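Local coordinates for lipopolysaccharide biosynthesis protein wbpB (Thermus thermophilus, PDB 3O9Z) that acts as a dehydrogenase in the biosynthesis of 2,3-diacetamido-2,3-dideoxy-D-mannuronic acid, and binds NAD and 2-oxoglutarate, at residues 248-252 and 253-257; 139-142 and 143-147; 189-192 and 193-197; 233-236 and 237-240. All blocks are in the same frame, centred on the assembly; numbering follows the deposited sequence.

Contact 1: 248-252 and 253-257; sequences SIAVD and GEEVE
S248-V251 and E254-E257 run antiparallel, their axes 4.7 Å apart at closest and 161° between directions, and a type I' turn from V251 to E254 joins them into a two-residue hairpin whose second strand is the outermost of the six-stranded sheet within this chain. I249 and V256 form a hydrogen-bonded pair, with I249 N to V256 O and V256 N to I249 O both at 2.9 Å. Next to the turn V251 N reaches E254 O at the same 2.9 Å, while E254 N bonds to V251 O at 3.0 Å. A water accepts from G253 N and gives a weak bond to A250 O, bridging the turn. On one face, CG2 of I249 lies beside CB of V256 at 4.0 Å, the two side chains pointing the same way, and helix 136-146 packs against both. The other face carries a diagonal polar pair. The E255 chain leaves with CG anti to its nitrogen and then bends (chi2 75°), which swings the carboxylate back to S248; there OG donates to the syn lone pair of OE1 at 2.6 Å. The second carboxylate oxygen, OE2, bonds to the Y246 hydroxyl, which also makes a weak bond with S248 OG. With each oxygen engaged, the E255 carboxylate is restrained in rotation although its residue is exposed. The hairpin thus pairs a face carrying I249, V251 and V256, turned to helix 136-146, with a hydroxyl-carboxylate network on the reverse.

Contact 2: 139-142 and 143-147; sequences LALK and ERLGQ
L141, R144 and L145 meet within the C-terminal turns of helix 136-146, an amphipathic alpha-helix that lies against the sheet of the C-terminal domain. The backbone bonds are the regular i to i+4 set: E143 N to L139 O, R144 N to A140 O, L145 N to L141 O at 3.0 Å, and G146 N to K142 O. Apolar contact follows the same spacing. CD1 of L145 comes against CG of L141 at 3.8 Å; beyond the helix, L141 packs on I249 and L145 on V251, both of strand 245-251. A cationic group adds a third element. The R144 chain bends at chi3 (-59°), folding the guanidinium back along the helix so that one face lies over L141 CA, off its centre toward the rim. Its side chain crosses that of L141 at about a right angle, NH2 coming to 3.5 Å from CD1, and NH1 touches A140 CB at 3.8 Å. On another side of the helix K142 makes a cation-pi contact with W194 of helix 186-196. Polar contact through solvent completes the account: a bend at chi2 (-49°) brings the E143 carboxylate back near the preceding turn, close enough for a single water to donate both to its OE2 and to the carbonyl oxygen L139 O, each at 2.7 Å.

Contact 3: 189-192 and 193-197; sequences FDLL and AWLFG
The last two turns of helix 186-196, in the C-terminal alpha/beta domain, bring L191 against W194 and L195, and L192 against F196. Four main-chain bonds of the i to i+4 kind run through them, from A193 N to F189 O up to F196 N to L192 O. The last is short, 2.8 Å, but bent to 137° at the hydrogen. G197 is then the first residue to leave the helix, with a positive phi of 83°, its nitrogen still bonded to A193 O at 2.8 Å. L191 meets two side chains. With CG anti to its nitrogen (chi1 171°), it sends CD1 to the edge of the W194 indole, in the ring plane and 3.7 Å from CE3, and the same methyl meets CD1 of L195 at 3.8 Å. L192 sends CD2 to the edge of the F196 phenyl, where it lies in the ring plane, 3.9 Å from CE2. One face of that phenyl is taken by L195 CB, 3.6 Å above the plane and over the ring centre, so the ring is bounded from edge and face together. D190 looks elsewhere, its OD2 forming a salt bridge with R133 NE. Around the helix, L191, W194, L195 and F196 touch helix 136-146; L192 and F196 rest on strand 211-218, and F189 and A193 on helix 281-294.

Contact 4: 233-236 and 237-240; sequences FVPE and PLRR
The carbonyl oxygen of P235 is gripped by two backbone amides, R239 N at 2.8 Å and L238 N at 3.0 Å. The two arrive differently: R239 N lies in the carbonyl plane and makes a nearly straight bond, whereas L238 N comes from above it, 43° out. Side chains then close over this turn. E236 and R240, four residues apart, form a salt bridge in which the guanidinium is engaged side-on. NH2 of R240 meets the syn lone pair of E236 OE1 at 2.7 Å, in the guanidinium plane, and NE of R240 meets OE2 at 3.0 Å from above the carboxylate plane. The two flat groups are therefore not coplanar but turned 41° apart. R240 attains this with CG set between its own nitrogen and carbonyl carbon (chi1 79°), and two bonds to two separate oxygens fix the carboxylate's orientation. R239 folds back the other way: NH1 donates to V234 O at 3.1 Å, nearly along the C=O axis, while one face of its guanidinium covers E236 CA and NH2 lies 3.5 Å from E236 CG. V234 CG1 packs against L238 CB at 3.6 Å, the side chains crossing at about a right angle; V234 also touches V159 of strand 152-160, and P235 and L238 both touch Y246 of strand 245-251. P235 occupies the N-cap position of the short helix 236-239, and P237 follows in the first turn, a place typical of proline because its missing N-H costs no i to i-4 bond there.

Overall arrangement
Followed from the N terminus, the chain meets contact 2, then contact 3, contact 4 and finally contact 1. All four are local: contacts 2 and 3 lie each within a helix, contact 4 starts a short one, and contact 1 closes a tight hairpin, so they stand in series and none nests or crosses. In space contacts 1, 2 and 3 converge. I249 of contact 1 touches L141 of contact 2 and L191, L192 and L195 of contact 3, and L145 of contact 2 packs on F196 of contact 3, joining helices 136-146 and 186-196 to strand 245-251. Contact 4 stands apart, its nearest atoms about 6 Å from contact 1 and about 15 Å from contact 3.

Contact 1: 248-252 and 253-257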
loop_
_atom_site.group_PDB
_atom_site.type_symbol
_atom_site.label_atom_id
_atom_site.label_comp_id
_atom_site.label_asym_id
_atom_site.label_seq_id
_atom_site.Cartn_x
_atom_site.Cartn_y
_atom_site.Cartn_z
ATOM N N SER A 248 12.864 -20.165 28.126
ATOM C CA SER A 248 13.168 -21.074 29.234
ATOM C C SER A 248 11.880 -21.483 29.938
ATOM O O SER A 248 11.026 -20.642 30.254
ATOM C CB SER A 248 14.074 -20.369 30.252
ATOM O OG SER A 248 14.041 -21.026 31.508
ATOM N N ILE A 249 11.726 -22.783 30.173
ATOM C CA ILE A 249 10.695 -23.286 31.093
ATOM C C ILE A 249 11.394 -23.994 32.245
ATOM O O ILE A 249 12.170 -24.955 32.049
ATOM C CB ILE A 249 9.609 -24.126 30.406
ATOM C CG1 ILE A 249 8.550 -24.551 31.434
ATOM C CG2 ILE A 249 10.194 -25.342 29.682
ATOM C CD1 ILE A 249 7.293 -25.134 30.784
ATOM N N ALA A 250 11.161 -23.512 33.463
ATOM C CA ALA A 250 11.789 -24.123 34.654
ATOM C C ALA A 250 10.711 -24.764 35.512
ATOM O O ALA A 250 9.799 -24.081 35.984
ATOM C CB ALA A 250 12.576 -23.080 35.459
ATOM N N VAL A 251 10.765 -26.086 35.665
ATOM C CA VAL A 251 9.687 -26.813 36.324
ATOM C C VAL A 251 10.257 -27.405 37.615
ATOM O O VAL A 251 11.209 -28.191 37.593
ATOM C CB VAL A 251 9.158 -27.971 35.456
ATOM C CG1 VAL A 251 8.091 -28.751 36.206
ATOM C CG2 VAL A 251 8.630 -27.433 34.110
ATOM N N ASP A 252 9.684 -26.983 38.737
ATOM C CA ASP A 252 10.146 -27.408 40.056
ATOM C C ASP A 252 11.669 -27.217 40.158
ATOM O O ASP A 252 12.364 -28.104 40.661
ATOM C CB ASP A 252 9.791 -28.888 40.267
ATOM C CG ASP A 252 8.322 -29.119 40.610
ATOM O OD1 ASP A 252 7.503 -28.167 40.602
ATOM O OD2 ASP A 252 7.995 -30.294 40.906
ATOM N N GLY A 253 12.191 -26.093 39.660
ATOM C CA GLY A 253 13.634 -25.808 39.678
ATOM C C GLY A 253 14.561 -26.424 38.637
ATOM O O GLY A 253 15.775 -26.214 38.671
ATOM N N GLU A 254 14.015 -27.202 37.712
ATOM C CA GLU A 254 14.806 -27.743 36.603
ATOM C C GLU A 254 14.598 -26.962 35.308
ATOM O O GLU A 254 13.461 -26.842 34.854
ATOM C CB GLU A 254 14.312 -29.143 36.282
ATOM C CG GLU A 254 14.509 -30.121 37.410
ATOM C CD GLU A 254 14.447 -31.536 36.888
ATOM O OE1 GLU A 254 13.894 -31.694 35.776
ATOM O OE2 GLU A 254 14.957 -32.459 37.565
ATOM N N GLU A 255 15.694 -26.652 34.627
ATOM C CA GLU A 255 15.719 -25.710 33.512
ATOM C C GLU A 255 15.665 -26.403 32.149
ATOM O O GLU A 255 16.512 -27.239 31.829
ATOM C CB GLU A 255 16.998 -24.870 33.647
ATOM C CG GLU A 255 17.496 -24.150 32.394
ATOM C CD GLU A 255 16.634 -22.939 32.099
ATOM O OE1 GLU A 255 15.425 -23.074 32.361
ATOM O OE2 GLU A 255 17.140 -21.884 31.652
ATOM N N VAL A 256 14.707 -26.038 31.301
ATOM C CA VAL A 256 14.794 -26.405 29.876
ATOM C C VAL A 256 14.826 -25.138 29.020
ATOM O O VAL A 256 13.838 -24.404 28.990
ATOM C CB VAL A 256 13.636 -27.342 29.473
ATOM C CG1 VAL A 256 13.624 -27.649 27.960
ATOM C CG2 VAL A 256 13.702 -28.667 30.256
ATOM N N GLU A 257 15.957 -24.865 28.360
ATOM C CA GLU A 257 16.052 -23.725 27.442
ATOM C C GLU A 257 15.854 -24.291 26.044
ATOM O O GLU A 257 16.593 -25.199 25.658
ATOM C CB GLU A 257 17.391 -22.958 27.557
ATOM C CG GLU A 257 17.353 -21.469 27.111
ATOM C CD GLU A 257 17.205 -21.238 25.611
ATOM O OE1 GLU A 257 16.938 -20.072 25.198
ATOM O OE2 GLU A 257 17.369 -22.220 24.844
HETATM O O HOH W 1 10.702 -23.628 38.686
#

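Contact 2: 139-142 and 143-147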
loop_
_atom_site.group_PDB
_atom_site.type_symbol
_atom_site.label_atom_id
_atom_site.label_comp_id
_atom_site.label_asym_id
_atom_site.label_seq_id
_atom_site.Cartn_x
_atom_site.Cartn_y
_atom_site.Cartn_z
ATOM N N LEU A 139 8.872 -32.188 23.946
ATOM C CA LEU A 139 8.249 -33.508 23.949
ATOM C C LEU A 139 8.824 -34.366 25.079
ATOM O O LEU A 139 8.074 -35.092 25.731
ATOM C CB LEU A 139 8.431 -34.181 22.600
ATOM C CG LEU A 139 7.540 -33.737 21.445
ATOM C CD1 LEU A 139 8.157 -34.169 20.103
ATOM C CD2 LEU A 139 6.138 -34.295 21.616
ATOM N N ALA A 140 10.133 -34.300 25.288
ATOM C CA ALA A 140 10.792 -35.078 26.348
ATOM C C ALA A 140 10.284 -34.624 27.728
ATOM O O ALA A 140 9.964 -35.443 28.608
ATOM C CB ALA A 140 12.310 -34.952 26.225
ATOM N N LEU A 141 10.211 -33.309 27.921
ATOM C CA LEU A 141 9.656 -32.739 29.148
ATOM C C LEU A 141 8.239 -33.216 29.427
ATOM O O LEU A 141 7.904 -33.574 30.574
ATOM C CB LEU A 141 9.712 -31.211 29.076
ATOM C CG LEU A 141 9.081 -30.427 30.233
ATOM C CD1 LEU A 141 9.703 -30.854 31.572
ATOM C CD2 LEU A 141 9.357 -28.936 29.994
ATOM N N LYS A 142 7.388 -33.208 28.406
ATOM C CA LYS A 142 6.015 -33.617 28.577
ATOM C C LYS A 142 5.930 -35.071 29.022
ATOM O O LYS A 142 5.113 -35.424 29.865
ATOM C CB LYS A 142 5.208 -33.352 27.309
ATOM C CG LYS A 142 3.771 -33.797 27.451
ATOM C CD LYS A 142 2.930 -33.525 26.226
ATOM C CE LYS A 142 1.458 -33.505 26.570
ATOM N NZ LYS A 142 0.951 -34.903 26.570
ATOM N N GLU A 143 6.810 -35.911 28.490
ATOM C CA GLU A 143 6.800 -37.310 28.904
ATOM C C GLU A 143 7.171 -37.448 30.370
ATOM O O GLU A 143 6.527 -38.208 31.102
ATOM C CB GLU A 143 7.739 -38.125 28.016
ATOM C CG GLU A 143 7.159 -38.308 26.641
ATOM C CD GLU A 143 5.723 -38.790 26.711
ATOM O OE1 GLU A 143 5.529 -39.965 27.097
ATOM O OE2 GLU A 143 4.797 -37.993 26.412
ATOM N N ARG A 144 8.197 -36.718 30.797
ATOM C CA ARG A 144 8.656 -36.801 32.179
ATOM C C ARG A 144 7.569 -36.319 33.133
ATOM O O ARG A 144 7.418 -36.869 34.228
ATOM C CB ARG A 144 9.927 -35.992 32.415
ATOM C CG ARG A 144 11.191 -36.492 31.718
ATOM C CD ARG A 144 12.438 -35.784 32.208
ATOM N NE ARG A 144 12.429 -34.331 32.033
ATOM C CZ ARG A 144 12.824 -33.713 30.925
ATOM N NH1 ARG A 144 13.204 -34.426 29.873
ATOM N NH2 ARG A 144 12.803 -32.392 30.849
ATOM N N LEU A 145 6.813 -35.295 32.732
ATOM C CA LEU A 145 5.743 -34.761 33.577
ATOM C C LEU A 145 4.575 -35.729 33.756
ATOM O O LEU A 145 3.935 -35.752 34.811
ATOM C CB LEU A 145 5.228 -33.436 32.996
ATOM C CG LEU A 145 6.206 -32.281 33.211
ATOM C CD1 LEU A 145 5.879 -31.140 32.235
ATOM C CD2 LEU A 145 6.174 -31.786 34.651
ATOM N N GLY A 146 4.271 -36.514 32.729
ATOM C CA GLY A 146 3.267 -37.559 32.834
ATOM C C GLY A 146 3.551 -38.526 33.973
ATOM O O GLY A 146 2.637 -39.164 34.468
ATOM N N GLN A 147 4.808 -38.629 34.389
ATOM C CA GLN A 147 5.204 -39.535 35.472
ATOM C C GLN A 147 4.870 -38.981 36.849
ATOM O O GLN A 147 4.923 -39.699 37.845
ATOM C CB GLN A 147 6.713 -39.781 35.438
ATOM C CG GLN A 147 7.055 -41.221 35.125
ATOM C CD GLN A 147 6.533 -41.621 33.765
ATOM O OE1 GLN A 147 5.404 -42.101 33.630
ATOM N NE2 GLN A 147 7.348 -41.393 32.741
HETATM O O HOH W 2 5.950 -36.312 24.697
#

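Contact 3: 189-192 and 193-197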
loop_
_atom_site.group_PDB
_atom_site.type_symbol
_atom_site.label_atom_id
_atom_site.label_comp_id
_atom_site.label_asym_id
_atom_site.label_seq_id
_atom_site.Cartn_x
_atom_site.Cartn_y
_atom_site.Cartn_z
ATOM N N PHE A 189 1.906 -19.627 25.895
ATOM C CA PHE A 189 0.580 -19.920 26.463
ATOM C C PHE A 189 0.156 -21.296 25.948
ATOM O O PHE A 189 -0.424 -22.113 26.695
ATOM C CB PHE A 189 -0.449 -18.803 26.263
ATOM C CG PHE A 189 -0.104 -17.562 27.026
ATOM C CD1 PHE A 189 -0.059 -17.560 28.417
ATOM C CD2 PHE A 189 0.183 -16.388 26.359
ATOM C CE1 PHE A 189 0.290 -16.410 29.098
ATOM C CE2 PHE A 189 0.486 -15.239 27.049
ATOM C CZ PHE A 189 0.589 -15.248 28.414
ATOM N N ASP A 190 0.406 -21.565 24.667
ATOM C CA ASP A 190 0.059 -22.854 24.108
ATOM C C ASP A 190 0.889 -24.001 24.674
ATOM O O ASP A 190 0.339 -25.077 24.988
ATOM C CB ASP A 190 0.118 -22.791 22.579
ATOM C CG ASP A 190 -0.305 -24.095 21.970
ATOM O OD1 ASP A 190 -1.542 -24.289 21.867
ATOM O OD2 ASP A 190 0.609 -24.904 21.708
ATOM N N LEU A 191 2.192 -23.786 24.854
ATOM C CA LEU A 191 3.055 -24.783 25.485
ATOM C C LEU A 191 2.508 -25.136 26.865
ATOM O O LEU A 191 2.392 -26.328 27.209
ATOM C CB LEU A 191 4.484 -24.214 25.625
ATOM C CG LEU A 191 5.458 -25.060 26.450
ATOM C CD1 LEU A 191 5.662 -26.455 25.841
ATOM C CD2 LEU A 191 6.800 -24.316 26.599
ATOM N N LEU A 192 2.164 -24.113 27.633
ATOM C CA LEU A 192 1.682 -24.344 28.995
ATOM C C LEU A 192 0.330 -25.035 29.011
ATOM O O LEU A 192 0.112 -25.891 29.877
ATOM C CB LEU A 192 1.574 -23.029 29.750
ATOM C CG LEU A 192 2.937 -22.361 29.995
ATOM C CD1 LEU A 192 2.724 -20.912 30.468
ATOM C CD2 LEU A 192 3.872 -23.141 30.970
ATOM N N ALA A 193 -0.576 -24.708 28.092
ATOM C CA ALA A 193 -1.870 -25.381 28.014
ATOM C C ALA A 193 -1.671 -26.843 27.639
ATOM O O ALA A 193 -2.348 -27.744 28.172
ATOM C CB ALA A 193 -2.807 -24.643 27.008
ATOM N N TRP A 194 -0.805 -27.090 26.670
ATOM C CA TRP A 194 -0.478 -28.460 26.246
ATOM C C TRP A 194 0.086 -29.308 27.394
ATOM O O TRP A 194 -0.335 -30.464 27.587
ATOM C CB TRP A 194 0.532 -28.359 25.095
ATOM C CG TRP A 194 1.028 -29.620 24.493
ATOM C CD1 TRP A 194 0.279 -30.603 23.898
ATOM C CD2 TRP A 194 2.404 -29.955 24.270
ATOM N NE1 TRP A 194 1.129 -31.552 23.367
ATOM C CE2 TRP A 194 2.431 -31.159 23.543
ATOM C CE3 TRP A 194 3.615 -29.322 24.568
ATOM C CZ2 TRP A 194 3.628 -31.789 23.185
ATOM C CZ3 TRP A 194 4.809 -29.937 24.194
ATOM C CH2 TRP A 194 4.801 -31.161 23.509
ATOM N N LEU A 195 1.003 -28.746 28.184
ATOM C CA LEU A 195 1.581 -29.482 29.303
ATOM C C LEU A 195 0.651 -29.572 30.512
ATOM O O LEU A 195 0.620 -30.622 31.164
ATOM C CB LEU A 195 2.876 -28.818 29.747
ATOM C CG LEU A 195 4.004 -28.756 28.704
ATOM C CD1 LEU A 195 5.165 -27.933 29.278
ATOM C CD2 LEU A 195 4.472 -30.184 28.351
ATOM N N PHE A 196 -0.085 -28.512 30.797
ATOM C CA PHE A 196 -0.685 -28.331 32.123
ATOM C C PHE A 196 -2.179 -28.066 32.125
ATOM O O PHE A 196 -2.785 -27.890 33.187
ATOM C CB PHE A 196 0.023 -27.223 32.903
ATOM C CG PHE A 196 1.501 -27.421 33.067
ATOM C CD1 PHE A 196 1.993 -28.552 33.709
ATOM C CD2 PHE A 196 2.400 -26.478 32.597
ATOM C CE1 PHE A 196 3.368 -28.720 33.895
ATOM C CE2 PHE A 196 3.750 -26.619 32.769
ATOM C CZ PHE A 196 4.257 -27.755 33.414
ATOM N N GLY A 197 -2.805 -28.018 30.959
ATOM C CA GLY A 197 -4.249 -27.803 30.922
ATOM C C GLY A 197 -4.816 -26.409 30.999
ATOM O O GLY A 197 -4.152 -25.434 30.660
#

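Contact 4: 233-236 and 237-240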
loop_
_atom_site.group_PDB
_atom_site.type_symbol
_atom_site.label_atom_id
_atom_site.label_comp_id
_atom_site.label_asym_id
_atom_site.label_seq_id
_atom_site.Cartn_x
_atom_site.Cartn_y
_atom_site.Cartn_z
ATOM N N PHE A 233 16.653 -8.076 28.469
ATOM C CA PHE A 233 16.222 -9.015 29.523
ATOM C C PHE A 233 16.800 -10.416 29.387
ATOM O O PHE A 233 16.572 -11.283 30.226
ATOM C CB PHE A 233 14.675 -9.098 29.622
ATOM C CG PHE A 233 14.027 -7.842 30.198
ATOM C CD1 PHE A 233 14.057 -7.545 31.560
ATOM C CD2 PHE A 233 13.468 -6.923 29.339
ATOM C CE1 PHE A 233 13.470 -6.401 32.056
ATOM C CE2 PHE A 233 12.902 -5.752 29.822
ATOM C CZ PHE A 233 12.897 -5.496 31.172
ATOM N N VAL A 234 17.537 -10.675 28.317
ATOM C CA VAL A 234 18.309 -11.912 28.270
ATOM C C VAL A 234 19.268 -11.911 29.480
ATOM O O VAL A 234 19.930 -10.891 29.747
ATOM C CB VAL A 234 19.147 -11.942 26.977
ATOM C CG1 VAL A 234 20.061 -13.197 26.988
ATOM C CG2 VAL A 234 18.220 -12.035 25.767
ATOM N N PRO A 235 19.332 -13.037 30.213
ATOM C CA PRO A 235 20.194 -13.094 31.408
ATOM C C PRO A 235 21.616 -12.654 31.081
ATOM O O PRO A 235 22.125 -12.906 29.982
ATOM C CB PRO A 235 20.170 -14.575 31.779
ATOM C CG PRO A 235 18.790 -15.016 31.366
ATOM C CD PRO A 235 18.528 -14.264 30.080
ATOM N N GLU A 236 22.212 -11.922 32.019
ATOM C CA GLU A 236 23.507 -11.280 31.778
ATOM C C GLU A 236 24.625 -12.201 31.279
ATOM O O GLU A 236 25.335 -11.826 30.357
ATOM C CB GLU A 236 23.973 -10.517 33.017
ATOM C CG GLU A 236 25.170 -9.633 32.708
ATOM C CD GLU A 236 26.484 -10.371 32.905
ATOM O OE1 GLU A 236 26.508 -11.363 33.664
ATOM O OE2 GLU A 236 27.479 -9.951 32.287
ATOM N N PRO A 237 24.718 -13.430 31.810
ATOM C CA PRO A 237 25.777 -14.318 31.297
ATOM C C PRO A 237 25.651 -14.694 29.814
ATOM O O PRO A 237 26.644 -15.028 29.162
ATOM C CB PRO A 237 25.675 -15.539 32.219
ATOM C CG PRO A 237 25.106 -14.988 33.509
ATOM C CD PRO A 237 24.025 -14.025 32.968
ATOM N N LEU A 238 24.444 -14.629 29.254
ATOM C CA LEU A 238 24.216 -14.825 27.827
ATOM C C LEU A 238 24.262 -13.497 27.070
ATOM O O LEU A 238 24.746 -13.426 25.944
ATOM C CB LEU A 238 22.840 -15.465 27.621
ATOM C CG LEU A 238 22.652 -16.867 28.207
ATOM C CD1 LEU A 238 21.168 -17.257 28.186
ATOM C CD2 LEU A 238 23.467 -17.842 27.373
ATOM N N ARG A 239 23.689 -12.451 27.651
ATOM C CA ARG A 239 23.664 -11.129 27.038
ATOM C C ARG A 239 25.070 -10.570 26.813
ATOM O O ARG A 239 25.332 -9.940 25.781
ATOM C CB ARG A 239 22.831 -10.189 27.915
ATOM C CG ARG A 239 22.594 -8.833 27.289
ATOM C CD ARG A 239 21.732 -8.014 28.210
ATOM N NE ARG A 239 22.550 -7.409 29.254
ATOM C CZ ARG A 239 22.388 -7.619 30.554
ATOM N NH1 ARG A 239 21.431 -8.429 30.983
ATOM N NH2 ARG A 239 23.173 -6.997 31.419
ATOM N N ARG A 240 25.978 -10.846 27.754
ATOM C CA ARG A 240 27.367 -10.381 27.625
ATOM C C ARG A 240 28.032 -10.973 26.400
ATOM O O ARG A 240 28.976 -10.404 25.858
ATOM C CB ARG A 240 28.171 -10.712 28.890
ATOM C CG ARG A 240 28.607 -12.167 28.927
ATOM C CD ARG A 240 29.601 -12.463 30.064
ATOM N NE ARG A 240 29.007 -12.356 31.394
ATOM C CZ ARG A 240 29.452 -12.985 32.481
ATOM N NH1 ARG A 240 30.507 -13.807 32.427
ATOM N NH2 ARG A 240 28.810 -12.808 33.623
#